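Local coordinates for FAD:protein FMN transferase (Vibrio cholerae, PDB 6NXI) that probably transfers the FMN moiety of FAD to a threonine hydroxyl of a target flavoprotein, using magnesium or manganese, at residues K158-Q170 against M178-L190. Residues are numbered along the deposited sequence; the frame is centred on the assembly and turned at random. Where two conformers were deposited one is given.
Sequences KGWGVDVVADYLQ and MVEIGGEIRLKGL. With MG (magnesium ion), chain D; FAD (flavin-adenine dinucleotide), chain B.
Arg186 of strand 184-188 runs past Val162 and up the flank of helix 158-170, which packs on a β-hairpin of the central antiparallel sheet. Arg186 CB lies 3.4 Å from Val162 CG1, CD passes Asp163 OD1 and Ala166 CB, NE lies 3.8 Å from Ala166 CB, and this methyl sits over one guanidinium face, toward the rim. With CG anti to the backbone N (chi1 -176°) and the chain extended to NE, the tip arrives at Asp163. Arg186 NH1 makes a salt bridge to Asp163 OD1 (2.9 Å), meeting it from above the carboxylate plane; a long one from NH2 to Asp167 OD1 is doubtful. A water at the guanidinium edge joins NH2 to Gln170 OE1, which is also hydrogen-bonded to Tyr177 OH. Asp163 is further fixed by Ser264 and the backbone N-H groups of Cys265 and Met266, tying this helix to the start of helix 265-278.

Beneath, Val162 CG2 meets Ile181 CG1 at 3.7 Å; Val165 CG1 touches both Val179 methyls, Leu169 CD1 only CG2. At the type I' beta turn, in the conformer described, Lys158 NZ donates to Gly182 O (2.8 Å) and FAD O2P (2.9 Å). Glu184 OE1 binds magnesium at 2.3 Å; Asp269, FAD O2A and O2P are further ligands. The helix thus supplies a lysine and the hairpin, through Glu184, holds magnesium against the diphosphate, whose negative charge both would help to offset.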
loop_
_atom_site.group_PDB
_atom_site.type_symbol
_atom_site.label_atom_id
_atom_site.label_comp_id
_atom_site.label_asym_id
_atom_site.label_seq_id
_atom_site.Cartn_x
_atom_site.Cartn_y
_atom_site.Cartn_z
ATOM N N LYS A 158 0.715 2.969 -4.365
ATOM C CA LYS A 158 1.183 1.775 -5.110
ATOM C C LYS A 158 -0.041 0.954 -5.574
ATOM O O LYS A 158 -0.099 0.578 -6.741
ATOM C CB LYS A 158 2.130 0.953 -4.245
ATOM C CG LYS A 158 3.217 0.191 -4.961
ATOM C CD LYS A 158 4.389 -0.094 -4.007
ATOM C CE LYS A 158 3.995 -1.112 -2.971
ATOM N NZ LYS A 158 5.163 -1.786 -2.375
ATOM N N GLY A 159 -0.966 0.642 -4.671
ATOM C CA GLY A 159 -2.241 -0.040 -4.957
ATOM C C GLY A 159 -2.982 0.719 -6.018
ATOM O O GLY A 159 -3.550 0.110 -6.904
ATOM N N TRP A 160 -2.998 2.058 -5.914
ATOM C CA TRP A 160 -3.651 2.895 -6.946
ATOM C C TRP A 160 -3.013 2.614 -8.308
ATOM O O TRP A 160 -3.793 2.409 -9.288
ATOM C CB TRP A 160 -3.545 4.389 -6.585
ATOM C CG TRP A 160 -4.089 5.254 -7.683
ATOM C CD1 TRP A 160 -3.352 6.018 -8.529
ATOM C CD2 TRP A 160 -5.474 5.470 -8.047
ATOM N NE1 TRP A 160 -4.173 6.676 -9.405
ATOM C CE2 TRP A 160 -5.471 6.346 -9.150
ATOM C CE3 TRP A 160 -6.703 5.007 -7.569
ATOM C CZ2 TRP A 160 -6.650 6.755 -9.761
ATOM C CZ3 TRP A 160 -7.871 5.393 -8.173
ATOM C CH2 TRP A 160 -7.838 6.252 -9.280
ATOM N N GLY A 161 -1.669 2.611 -8.411
ATOM C CA GLY A 161 -1.000 2.356 -9.716
ATOM C C GLY A 161 -1.416 0.971 -10.252
ATOM O O GLY A 161 -1.689 0.827 -11.445
ATOM N N VAL A 162 -1.529 -0.018 -9.366
ATOM C CA VAL A 162 -1.947 -1.387 -9.761
ATOM C C VAL A 162 -3.350 -1.339 -10.362
ATOM O O VAL A 162 -3.551 -1.852 -11.475
ATOM C CB VAL A 162 -1.878 -2.376 -8.599
ATOM C CG1 VAL A 162 -2.598 -3.677 -8.955
ATOM C CG2 VAL A 162 -0.434 -2.607 -8.169
ATOM N N ASP A 163 -4.257 -0.586 -9.717
ATOM C CA ASP A 163 -5.639 -0.458 -10.219
ATOM C C ASP A 163 -5.635 0.264 -11.555
ATOM O O ASP A 163 -6.444 -0.108 -12.455
ATOM C CB ASP A 163 -6.511 0.259 -9.199
ATOM C CG ASP A 163 -6.855 -0.528 -7.957
ATOM O OD1 ASP A 163 -6.843 -1.786 -7.996
ATOM O OD2 ASP A 163 -7.186 0.115 -6.962
ATOM N N VAL A 164 -4.874 1.348 -11.672
ATOM C CA VAL A 164 -4.806 2.124 -12.946
ATOM C C VAL A 164 -4.345 1.211 -14.094
ATOM O O VAL A 164 -4.991 1.202 -15.170
ATOM C CB VAL A 164 -3.897 3.353 -12.780
ATOM C CG1 VAL A 164 -3.522 3.940 -14.118
ATOM C CG2 VAL A 164 -4.568 4.363 -11.860
ATOM N N VAL A 165 -3.322 0.419 -13.865
ATOM C CA VAL A 165 -2.814 -0.503 -14.923
ATOM C C VAL A 165 -3.839 -1.612 -15.223
ATOM O O VAL A 165 -4.051 -1.949 -16.424
ATOM C CB VAL A 165 -1.437 -1.040 -14.552
ATOM C CG1 VAL A 165 -1.017 -2.198 -15.435
ATOM C CG2 VAL A 165 -0.409 0.093 -14.487
ATOM N N ALA A 166 -4.461 -2.182 -14.202
ATOM C CA ALA A 166 -5.474 -3.269 -14.361
ATOM C C ALA A 166 -6.612 -2.708 -15.208
ATOM O O ALA A 166 -7.052 -3.366 -16.185
ATOM C CB ALA A 166 -5.919 -3.824 -13.035
ATOM N N ASP A 167 -7.052 -1.474 -14.929
ATOM C CA ASP A 167 -8.158 -0.884 -15.726
ATOM C C ASP A 167 -7.710 -0.628 -17.156
ATOM O O ASP A 167 -8.544 -0.830 -18.065
ATOM C CB ASP A 167 -8.657 0.428 -15.135
ATOM C CG ASP A 167 -9.385 0.271 -13.820
ATOM O OD1 ASP A 167 -9.666 -0.865 -13.406
ATOM O OD2 ASP A 167 -9.684 1.306 -13.228
ATOM N N TYR A 168 -6.472 -0.216 -17.370
ATOM C CA TYR A 168 -5.918 -0.037 -18.731
ATOM C C TYR A 168 -5.939 -1.386 -19.469
ATOM O O TYR A 168 -6.338 -1.451 -20.675
ATOM C CB TYR A 168 -4.520 0.586 -18.711
ATOM C CG TYR A 168 -3.873 0.553 -20.074
ATOM C CD1 TYR A 168 -4.383 1.298 -21.113
ATOM C CD2 TYR A 168 -2.813 -0.288 -20.381
ATOM C CE1 TYR A 168 -3.813 1.289 -22.364
ATOM C CE2 TYR A 168 -2.254 -0.339 -21.646
ATOM C CZ TYR A 168 -2.771 0.435 -22.661
ATOM O OH TYR A 168 -2.196 0.360 -23.896
ATOM N N LEU A 169 -5.490 -2.457 -18.825
ATOM C CA LEU A 169 -5.445 -3.757 -19.532
ATOM C C LEU A 169 -6.876 -4.142 -19.940
ATOM O O LEU A 169 -7.055 -4.600 -21.077
ATOM C CB LEU A 169 -4.777 -4.811 -18.670
ATOM C CG LEU A 169 -3.292 -4.604 -18.409
ATOM C CD1 LEU A 169 -2.798 -5.730 -17.503
ATOM C CD2 LEU A 169 -2.488 -4.604 -19.706
ATOM N N GLN A 170 -7.841 -3.959 -19.049
ATOM C CA GLN A 170 -9.272 -4.241 -19.370
ATOM C C GLN A 170 -9.706 -3.390 -20.559
ATOM O O GLN A 170 -10.420 -3.913 -21.455
ATOM C CB GLN A 170 -10.090 -4.005 -18.113
ATOM C CG GLN A 170 -9.834 -5.090 -17.098
ATOM C CD GLN A 170 -10.627 -4.988 -15.824
ATOM O OE1 GLN A 170 -10.357 -5.740 -14.892
ATOM N NE2 GLN A 170 -11.610 -4.072 -15.788
ATOM N N MET A 178 -2.089 -10.586 -14.445
ATOM C CA MET A 178 -1.553 -10.328 -13.074
ATOM C C MET A 178 -0.777 -9.032 -13.163
ATOM O O MET A 178 0.133 -8.951 -14.006
ATOM C CB MET A 178 -0.611 -11.413 -12.575
ATOM C CG MET A 178 0.139 -10.958 -11.324
ATOM S SD MET A 178 1.451 -12.111 -10.889
ATOM C CE MET A 178 0.417 -13.508 -10.483
ATOM N N VAL A 179 -1.180 -8.002 -12.400
ATOM C CA VAL A 179 -0.429 -6.740 -12.284
ATOM C C VAL A 179 0.229 -6.731 -10.906
ATOM O O VAL A 179 -0.528 -6.874 -9.937
ATOM C CB VAL A 179 -1.370 -5.546 -12.437
ATOM C CG1 VAL A 179 -0.644 -4.262 -12.183
ATOM C CG2 VAL A 179 -2.044 -5.573 -13.816
ATOM N N GLU A 180 1.543 -6.573 -10.821
ATOM C CA GLU A 180 2.261 -6.561 -9.521
ATOM C C GLU A 180 3.216 -5.358 -9.499
ATOM O O GLU A 180 3.986 -5.175 -10.451
ATOM C CB GLU A 180 2.978 -7.897 -9.328
ATOM C CG GLU A 180 3.798 -7.961 -8.038
ATOM C CD GLU A 180 5.258 -7.655 -8.227
ATOM O OE1 GLU A 180 5.912 -8.357 -9.047
ATOM O OE2 GLU A 180 5.738 -6.671 -7.655
ATOM N N ILE A 181 3.070 -4.486 -8.509
ATOM C CA ILE A 181 4.025 -3.370 -8.277
ATOM C C ILE A 181 4.524 -3.425 -6.842
ATOM O O ILE A 181 3.732 -3.343 -5.931
ATOM C CB ILE A 181 3.356 -2.026 -8.557
ATOM C CG1 ILE A 181 2.735 -1.958 -9.953
ATOM C CG2 ILE A 181 4.346 -0.916 -8.347
ATOM C CD1 ILE A 181 1.979 -0.636 -10.195
ATOM N N GLY A 182 5.826 -3.630 -6.671
ATOM C CA GLY A 182 6.413 -3.715 -5.337
ATOM C C GLY A 182 5.668 -4.701 -4.451
ATOM O O GLY A 182 5.443 -4.395 -3.250
ATOM N N GLY A 183 5.131 -5.799 -4.993
ATOM C CA GLY A 183 4.466 -6.829 -4.200
ATOM C C GLY A 183 2.964 -6.656 -4.046
ATOM O O GLY A 183 2.319 -7.634 -3.603
ATOM N N GLU A 184 2.402 -5.495 -4.402
ATOM C CA GLU A 184 0.938 -5.294 -4.389
ATOM C C GLU A 184 0.421 -5.843 -5.723
ATOM O O GLU A 184 1.099 -5.603 -6.765
ATOM C CB GLU A 184 0.591 -3.810 -4.320
ATOM C CG GLU A 184 0.307 -3.332 -2.896
ATOM C CD GLU A 184 1.277 -3.727 -1.802
ATOM O OE1 GLU A 184 2.076 -2.862 -1.388
ATOM O OE2 GLU A 184 1.277 -4.949 -1.374
ATOM N N ILE A 185 -0.635 -6.641 -5.666
ATOM C CA ILE A 185 -1.088 -7.442 -6.822
ATOM C C ILE A 185 -2.558 -7.215 -7.132
ATOM O O ILE A 185 -3.409 -7.110 -6.249
ATOM C CB ILE A 185 -0.791 -8.920 -6.548
ATOM C CG1 ILE A 185 0.696 -9.150 -6.340
ATOM C CG2 ILE A 185 -1.384 -9.764 -7.660
ATOM C CD1 ILE A 185 1.002 -10.552 -5.826
ATOM N N ARG A 186 -2.878 -7.268 -8.408
ATOM C CA ARG A 186 -4.278 -7.430 -8.816
ATOM C C ARG A 186 -4.363 -8.460 -9.941
ATOM O O ARG A 186 -3.531 -8.391 -10.863
ATOM C CB ARG A 186 -4.888 -6.106 -9.251
ATOM C CG ARG A 186 -6.355 -6.245 -9.578
ATOM C CD ARG A 186 -7.044 -4.895 -9.457
ATOM N NE ARG A 186 -8.246 -4.930 -10.251
ATOM C CZ ARG A 186 -8.957 -3.867 -10.573
ATOM N NH1 ARG A 186 -8.558 -2.659 -10.199
ATOM N NH2 ARG A 186 -10.054 -4.041 -11.313
ATOM N N LEU A 187 -5.337 -9.355 -9.839
ATOM C CA LEU A 187 -5.475 -10.518 -10.741
ATOM C C LEU A 187 -6.823 -10.516 -11.436
ATOM O O LEU A 187 -7.832 -10.097 -10.834
ATOM C CB LEU A 187 -5.432 -11.793 -9.903
ATOM C CG LEU A 187 -4.272 -11.983 -8.955
ATOM C CD1 LEU A 187 -4.469 -13.244 -8.128
ATOM C CD2 LEU A 187 -2.962 -12.002 -9.759
ATOM N N LYS A 188 -6.851 -11.009 -12.646
ATOM C CA LYS A 188 -8.127 -11.294 -13.322
ATOM C C LYS A 188 -7.976 -12.533 -14.204
ATOM O O LYS A 188 -6.954 -12.659 -14.877
ATOM C CB LYS A 188 -8.622 -10.119 -14.156
ATOM C CG LYS A 188 -10.102 -10.257 -14.493
ATOM C CD LYS A 188 -10.539 -9.146 -15.375
ATOM C CE LYS A 188 -12.035 -9.017 -15.433
ATOM N NZ LYS A 188 -12.528 -9.727 -16.625
ATOM N N GLY A 189 -8.974 -13.419 -14.184
ATOM C CA GLY A 189 -9.065 -14.529 -15.141
ATOM C C GLY A 189 -8.082 -15.615 -14.826
ATOM O O GLY A 189 -7.905 -15.927 -13.628
ATOM N N LEU A 190 -7.429 -16.152 -15.844
ATOM C CA LEU A 190 -6.698 -17.428 -15.776
ATOM C C LEU A 190 -5.261 -17.251 -16.271
ATOM O O LEU A 190 -5.000 -16.431 -17.174
ATOM C CB LEU A 190 -7.427 -18.455 -16.635
ATOM C CG LEU A 190 -8.886 -18.716 -16.275
ATOM C CD1 LEU A 190 -9.508 -19.563 -17.342
ATOM C CD2 LEU A 190 -9.035 -19.328 -14.890
HETATM MG MG MG D . 1.967 -1.245 0.229
HETATM P PA FAD B . 3.184 -0.161 3.198
HETATM O O1A FAD B . 3.313 -1.134 4.315
HETATM O O2A FAD B . 2.128 -0.345 2.182
HETATM O O5B FAD B . 3.060 1.323 3.779
HETATM C C5B FAD B . 4.224 1.787 4.513
HETATM C C4B FAD B . 4.627 3.174 4.073
HETATM O O4B FAD B . 3.578 4.146 4.305
HETATM C C3B FAD B . 5.846 3.680 4.842
HETATM O O3B FAD B . 7.039 3.359 4.126
HETATM C C2B FAD B . 5.581 5.186 4.962
HETATM O O2B FAD B . 5.973 5.866 3.790
HETATM C C1B FAD B . 4.064 5.225 5.098
HETATM N N9A FAD B . 3.531 5.062 6.434
HETATM C C8A FAD B . 4.170 4.572 7.582
HETATM N N7A FAD B . 3.333 4.439 8.582
HETATM C C5A FAD B . 2.111 4.896 8.129
HETATM C C6A FAD B . 0.864 5.025 8.757
HETATM N N6A FAD B . 0.603 4.628 10.015
HETATM N N1A FAD B . -0.152 5.468 7.989
HETATM C C2A FAD B . 0.107 5.847 6.722
HETATM N N3A FAD B . 1.246 5.766 6.021
HETATM C C4A FAD B . 2.225 5.281 6.804
HETATM N N1 FAD B . 10.836 5.119 -2.890
HETATM C C2 FAD B . 12.054 5.612 -3.304
HETATM O O2 FAD B . 13.107 5.237 -2.742
HETATM N N3 FAD B . 12.159 6.483 -4.341
HETATM C C4 FAD B . 11.064 6.945 -5.023
HETATM O O4 FAD B . 11.189 7.755 -5.932
HETATM C C4X FAD B . 9.774 6.474 -4.608
HETATM N N5 FAD B . 8.701 6.911 -5.235
HETATM C C5X FAD B . 7.474 6.454 -4.813
HETATM C C6 FAD B . 6.311 6.927 -5.454
HETATM C C7 FAD B . 5.043 6.519 -5.098
HETATM C C7M FAD B . 3.839 7.064 -5.833
HETATM C C8 FAD B . 4.911 5.571 -4.056
HETATM C C8M FAD B . 3.558 5.089 -3.604
HETATM C C9 FAD B . 6.056 5.096 -3.408
HETATM C C9A FAD B . 7.346 5.511 -3.770
HETATM N N10 FAD B . 8.510 5.076 -3.126
HETATM C C10 FAD B . 9.755 5.536 -3.516
HETATM C "C1'" FAD B . 8.428 4.041 -2.073
HETATM C "C2'" FAD B . 7.969 4.536 -0.749
HETATM O "O2'" FAD B . 8.902 5.468 -0.212
HETATM C "C3'" FAD B . 7.845 3.345 0.218
HETATM O "O3'" FAD B . 9.084 2.714 0.455
HETATM C "C4'" FAD B . 6.937 2.233 -0.272
HETATM O "O4'" FAD B . 5.806 2.803 -0.910
HETATM C "C5'" FAD B . 6.568 1.276 0.845
HETATM O "O5'" FAD B . 5.545 0.380 0.343
HETATM P P FAD B . 5.165 -0.905 1.184
HETATM O O1P FAD B . 6.354 -1.606 1.664
HETATM O O2P FAD B . 4.107 -1.545 0.313
HETATM O O3P FAD B . 4.560 -0.156 2.447
HETATM O O HOH W 1 -11.013 -6.778 -12.459
HETATM O O HOH W 2 2.043 0.807 -0.944
HETATM O O HOH W 3 0.868 -3.055 1.712
#